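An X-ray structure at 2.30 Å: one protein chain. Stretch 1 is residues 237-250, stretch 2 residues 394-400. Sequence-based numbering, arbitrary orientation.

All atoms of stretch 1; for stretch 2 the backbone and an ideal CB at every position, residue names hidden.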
# COMPACT_ATOMS: atom_id res chain seq x y z
N ASP B 237 -11.37 -18.39 12.47
CA ASP B 237 -9.91 -18.22 12.42
C ASP B 237 -9.45 -16.79 12.14
O ASP B 237 -8.53 -16.28 12.80
CB ASP B 237 -9.29 -19.12 11.36
CG ASP B 237 -9.41 -20.57 11.69
OD1 ASP B 237 -9.84 -21.34 10.79
OD2 ASP B 237 -9.10 -21.02 12.83
N VAL B 238 -10.08 -16.18 11.13
CA VAL B 238 -9.74 -14.83 10.73
C VAL B 238 -10.20 -13.79 11.76
O VAL B 238 -9.48 -12.81 12.04
CB VAL B 238 -10.21 -14.51 9.26
CG1 VAL B 238 -9.51 -15.44 8.27
CG2 VAL B 238 -11.70 -14.62 9.09
N MET B 239 -11.36 -14.02 12.36
CA MET B 239 -11.77 -13.18 13.48
C MET B 239 -10.69 -13.15 14.59
O MET B 239 -10.34 -12.07 15.09
CB MET B 239 -13.16 -13.57 14.00
CG MET B 239 -14.26 -12.98 13.20
SD MET B 239 -15.88 -13.08 13.99
CE MET B 239 -16.36 -14.83 13.64
N GLN B 240 -10.11 -14.30 14.91
CA GLN B 240 -8.98 -14.36 15.85
C GLN B 240 -7.68 -13.74 15.35
O GLN B 240 -6.85 -13.27 16.14
CB GLN B 240 -8.69 -15.80 16.21
CG GLN B 240 -9.43 -16.25 17.41
CD GLN B 240 -9.18 -17.72 17.67
OE1 GLN B 240 -8.03 -18.21 17.55
NE2 GLN B 240 -10.25 -18.45 18.00
N LEU B 241 -7.46 -13.79 14.04
CA LEU B 241 -6.32 -13.09 13.45
C LEU B 241 -6.52 -11.58 13.64
O LEU B 241 -5.60 -10.86 14.07
CB LEU B 241 -6.22 -13.44 11.97
CG LEU B 241 -4.91 -13.38 11.18
CD1 LEU B 241 -5.26 -12.86 9.79
CD2 LEU B 241 -3.83 -12.52 11.80
N LEU B 242 -7.73 -11.11 13.33
CA LEU B 242 -8.02 -9.68 13.33
C LEU B 242 -7.90 -9.15 14.75
O LEU B 242 -7.28 -8.12 14.97
CB LEU B 242 -9.38 -9.40 12.66
CG LEU B 242 -10.21 -8.21 13.07
CD1 LEU B 242 -9.76 -6.96 12.32
CD2 LEU B 242 -11.61 -8.50 12.77
N GLU B 243 -8.47 -9.87 15.71
CA GLU B 243 -8.30 -9.59 17.14
C GLU B 243 -6.84 -9.27 17.44
O GLU B 243 -6.51 -8.23 18.02
CB GLU B 243 -8.79 -10.78 17.99
CG GLU B 243 -10.31 -10.89 18.18
CD GLU B 243 -10.77 -12.08 19.06
OE1 GLU B 243 -10.03 -13.09 19.21
OE2 GLU B 243 -11.90 -12.00 19.61
N LYS B 244 -5.94 -10.15 17.03
CA LYS B 244 -4.53 -9.94 17.31
C LYS B 244 -3.94 -8.72 16.60
O LYS B 244 -3.10 -8.01 17.15
CB LYS B 244 -3.73 -11.21 16.97
CG LYS B 244 -3.99 -12.36 17.96
CD LYS B 244 -3.81 -13.78 17.32
CE LYS B 244 -2.36 -14.27 17.38
NZ LYS B 244 -2.25 -15.76 17.10
N ILE B 245 -4.38 -8.51 15.35
CA ILE B 245 -4.05 -7.33 14.55
C ILE B 245 -4.46 -6.04 15.28
O ILE B 245 -3.64 -5.17 15.53
CB ILE B 245 -4.76 -7.44 13.15
CG1 ILE B 245 -4.13 -8.55 12.29
CG2 ILE B 245 -4.78 -6.07 12.41
CD1 ILE B 245 -4.73 -8.63 10.92
N LEU B 246 -5.73 -5.96 15.63
CA LEU B 246 -6.30 -4.77 16.26
C LEU B 246 -5.63 -4.47 17.58
O LEU B 246 -5.40 -3.33 17.92
CB LEU B 246 -7.78 -4.97 16.52
CG LEU B 246 -8.75 -4.96 15.36
CD1 LEU B 246 -10.15 -5.02 15.93
CD2 LEU B 246 -8.58 -3.68 14.59
N HIS B 247 -5.31 -5.53 18.29
CA HIS B 247 -4.59 -5.43 19.54
C HIS B 247 -3.21 -4.85 19.31
O HIS B 247 -2.76 -3.96 20.06
CB HIS B 247 -4.50 -6.81 20.20
CG HIS B 247 -3.89 -6.78 21.56
ND1 HIS B 247 -4.61 -6.44 22.68
CD2 HIS B 247 -2.62 -6.96 21.96
CE1 HIS B 247 -3.81 -6.46 23.73
NE2 HIS B 247 -2.59 -6.77 23.32
N ASN B 248 -2.52 -5.31 18.28
CA ASN B 248 -1.18 -4.75 18.05
C ASN B 248 -1.24 -3.30 17.58
O ASN B 248 -0.31 -2.49 17.86
CB ASN B 248 -0.42 -5.64 17.08
CG ASN B 248 1.02 -5.22 16.90
OD1 ASN B 248 1.78 -5.20 17.87
ND2 ASN B 248 1.41 -4.94 15.64
N ILE B 249 -2.33 -2.97 16.87
CA ILE B 249 -2.61 -1.63 16.39
C ILE B 249 -2.79 -0.69 17.58
O ILE B 249 -2.02 0.23 17.75
CB ILE B 249 -3.85 -1.61 15.40
CG1 ILE B 249 -3.46 -2.22 14.06
CG2 ILE B 249 -4.28 -0.20 15.14
CD1 ILE B 249 -4.59 -2.40 13.12
N VAL B 250 -3.80 -0.92 18.40
CA VAL B 250 -4.02 -0.03 19.54
C VAL B 250 -2.81 0.04 20.48
O VAL B 250 -2.43 1.14 20.96
CB VAL B 250 -5.30 -0.37 20.30
CG1 VAL B 250 -6.52 -0.35 19.34
CG2 VAL B 250 -5.19 -1.71 20.92
N UNK B 394 -11.21 -21.20 2.22
CA UNK B 394 -10.55 -19.99 2.64
C UNK B 394 -11.55 -19.06 3.32
O UNK B 394 -12.74 -19.33 3.34
CB UNK B 394 -9.89 -19.30 1.45
N UNK B 395 -11.02 -17.96 3.87
CA UNK B 395 -11.82 -16.98 4.60
C UNK B 395 -11.05 -15.69 4.60
O UNK B 395 -9.81 -15.70 4.57
CB UNK B 395 -12.14 -17.44 6.03
N UNK B 396 -11.76 -14.56 4.61
CA UNK B 396 -11.08 -13.29 4.64
C UNK B 396 -11.92 -12.17 5.17
O UNK B 396 -13.10 -12.33 5.46
CB UNK B 396 -10.59 -12.93 3.24
N UNK B 397 -11.29 -11.01 5.29
CA UNK B 397 -12.01 -9.80 5.68
C UNK B 397 -11.44 -8.54 5.02
O UNK B 397 -10.35 -8.54 4.42
CB UNK B 397 -11.98 -9.65 7.20
N UNK B 398 -12.20 -7.46 5.15
CA UNK B 398 -11.79 -6.15 4.70
C UNK B 398 -12.18 -5.20 5.82
O UNK B 398 -13.29 -5.31 6.40
CB UNK B 398 -12.43 -5.77 3.36
N UNK B 399 -11.22 -4.33 6.15
CA UNK B 399 -11.38 -3.26 7.10
C UNK B 399 -11.12 -1.92 6.39
O UNK B 399 -10.16 -1.79 5.64
CB UNK B 399 -10.44 -3.45 8.29
N UNK B 400 -11.94 -0.92 6.71
CA UNK B 400 -11.75 0.39 6.17
C UNK B 400 -10.75 1.14 6.99
O UNK B 400 -10.98 1.33 8.18
CB UNK B 400 -13.08 1.15 6.10

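Stretch 2 is an extended strand that crosses the helix of stretch 1 at 40°, with the two axes 8.3 Å apart at their closest. The helix offers it an apolar surface made by Val238, Leu241, Leu242, Ile245, Leu246 and Ile249. Side chains alternate along a strand, so about every second one should meet it.

Position 394 has its CA-to-CB bond pointing away from the helix. Nothing of stretch 1 lies within 5.5 Å of the ideal CB, so the helix sets no preference and many residues would suit. The deposited residue is His394, with chi1 in p. Its ring makes no contact with stretch 1, and its NE2 is hydrogen-bonded elsewhere in the structure.

Position 395 points toward the helix. Its ideal CB is already 4.0 Å from Val238 CG1, and no charge or polar side chain of stretch 1 stands near that methyl. A small apolar side chain fits well; a larger one would have to turn aside from Val238. The residue is Ala395. Its CB lies 3.9 Å from CG1 of Val238, a plain methyl-to-methyl contact. Its backbone adds to the packing, with Ala395 O 3.7 Å from Val238 CG1.

Position 396 turns its ideal CB away from the helix. The backbone, however, comes close: its CA and that of Val238 form the nearest CA pair, 6.4 Å apart. Phi and psi of -158° and 176° are extended and do not by themselves demand glycine, so many residues would do. The deposited one is Gly396, which meets the helix through its backbone, with N 4.4 Å from Val238 CG1.

Position 397 points toward the helix again, but its ideal CB is 5.3 Å from the nearest atom, Val238 CG2. That leaves space for a long or broad apolar side chain. Leucine, methionine or an aromatic could reach across. The residue is Phe397, with chi1 in p. CE1 of Phe397 is 3.8 Å from Leu242 CB, and CD1 of Phe397 is 4.3 Å from Val238 CB. Ile245 meets the ring at its edge, with Ile245 CD1 4.0 Å from Phe397 CZ. Phe397 has the largest area covered by the helix of any residue in the strand.

Position 398 is out of reach of stretch 1, which places no demand on it. It is Gly398.

Position 399 faces the helix, with its ideal CB 5.4 Å from Leu242 CD1. A long, flexible apolar side chain could cross the gap; leucine or phenylalanine are also plausible. The residue is Met399, with chi1 and chi2 in t and chi3 in p. Its SD is 4.0 Å from Leu246 CD2, and its CE lies 4.4 Å from Ile249 CD1.

Position 400 is also out of reach, and there is room for a CB. It is an N-cap position, just before a helix, where serine, threonine, aspartate, asparagine and glycine are common. The residue is Gly400.

No hydrogen bond joins the two stretches.

Stretch 2 (394-400) HAGFGMG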
# COMPACT_ATOMS: atom_id res chain seq x y z
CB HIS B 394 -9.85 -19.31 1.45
CG HIS B 394 -10.75 -19.01 0.30
ND1 HIS B 394 -11.35 -20.00 -0.45
CD2 HIS B 394 -11.15 -17.84 -0.24
CE1 HIS B 394 -12.07 -19.45 -1.41
NE2 HIS B 394 -11.96 -18.13 -1.30
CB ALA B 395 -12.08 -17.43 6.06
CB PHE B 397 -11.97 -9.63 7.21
CG PHE B 397 -10.58 -9.34 7.76
CD1 PHE B 397 -9.90 -10.32 8.48
CD2 PHE B 397 -10.00 -8.10 7.60
CE1 PHE B 397 -8.64 -10.07 8.99
CE2 PHE B 397 -8.75 -7.83 8.07
CZ PHE B 397 -8.06 -8.81 8.78
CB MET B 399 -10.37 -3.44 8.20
CG MET B 399 -10.04 -2.21 9.02
SD MET B 399 -9.39 -2.80 10.73
CE MET B 399 -7.83 -3.33 10.32
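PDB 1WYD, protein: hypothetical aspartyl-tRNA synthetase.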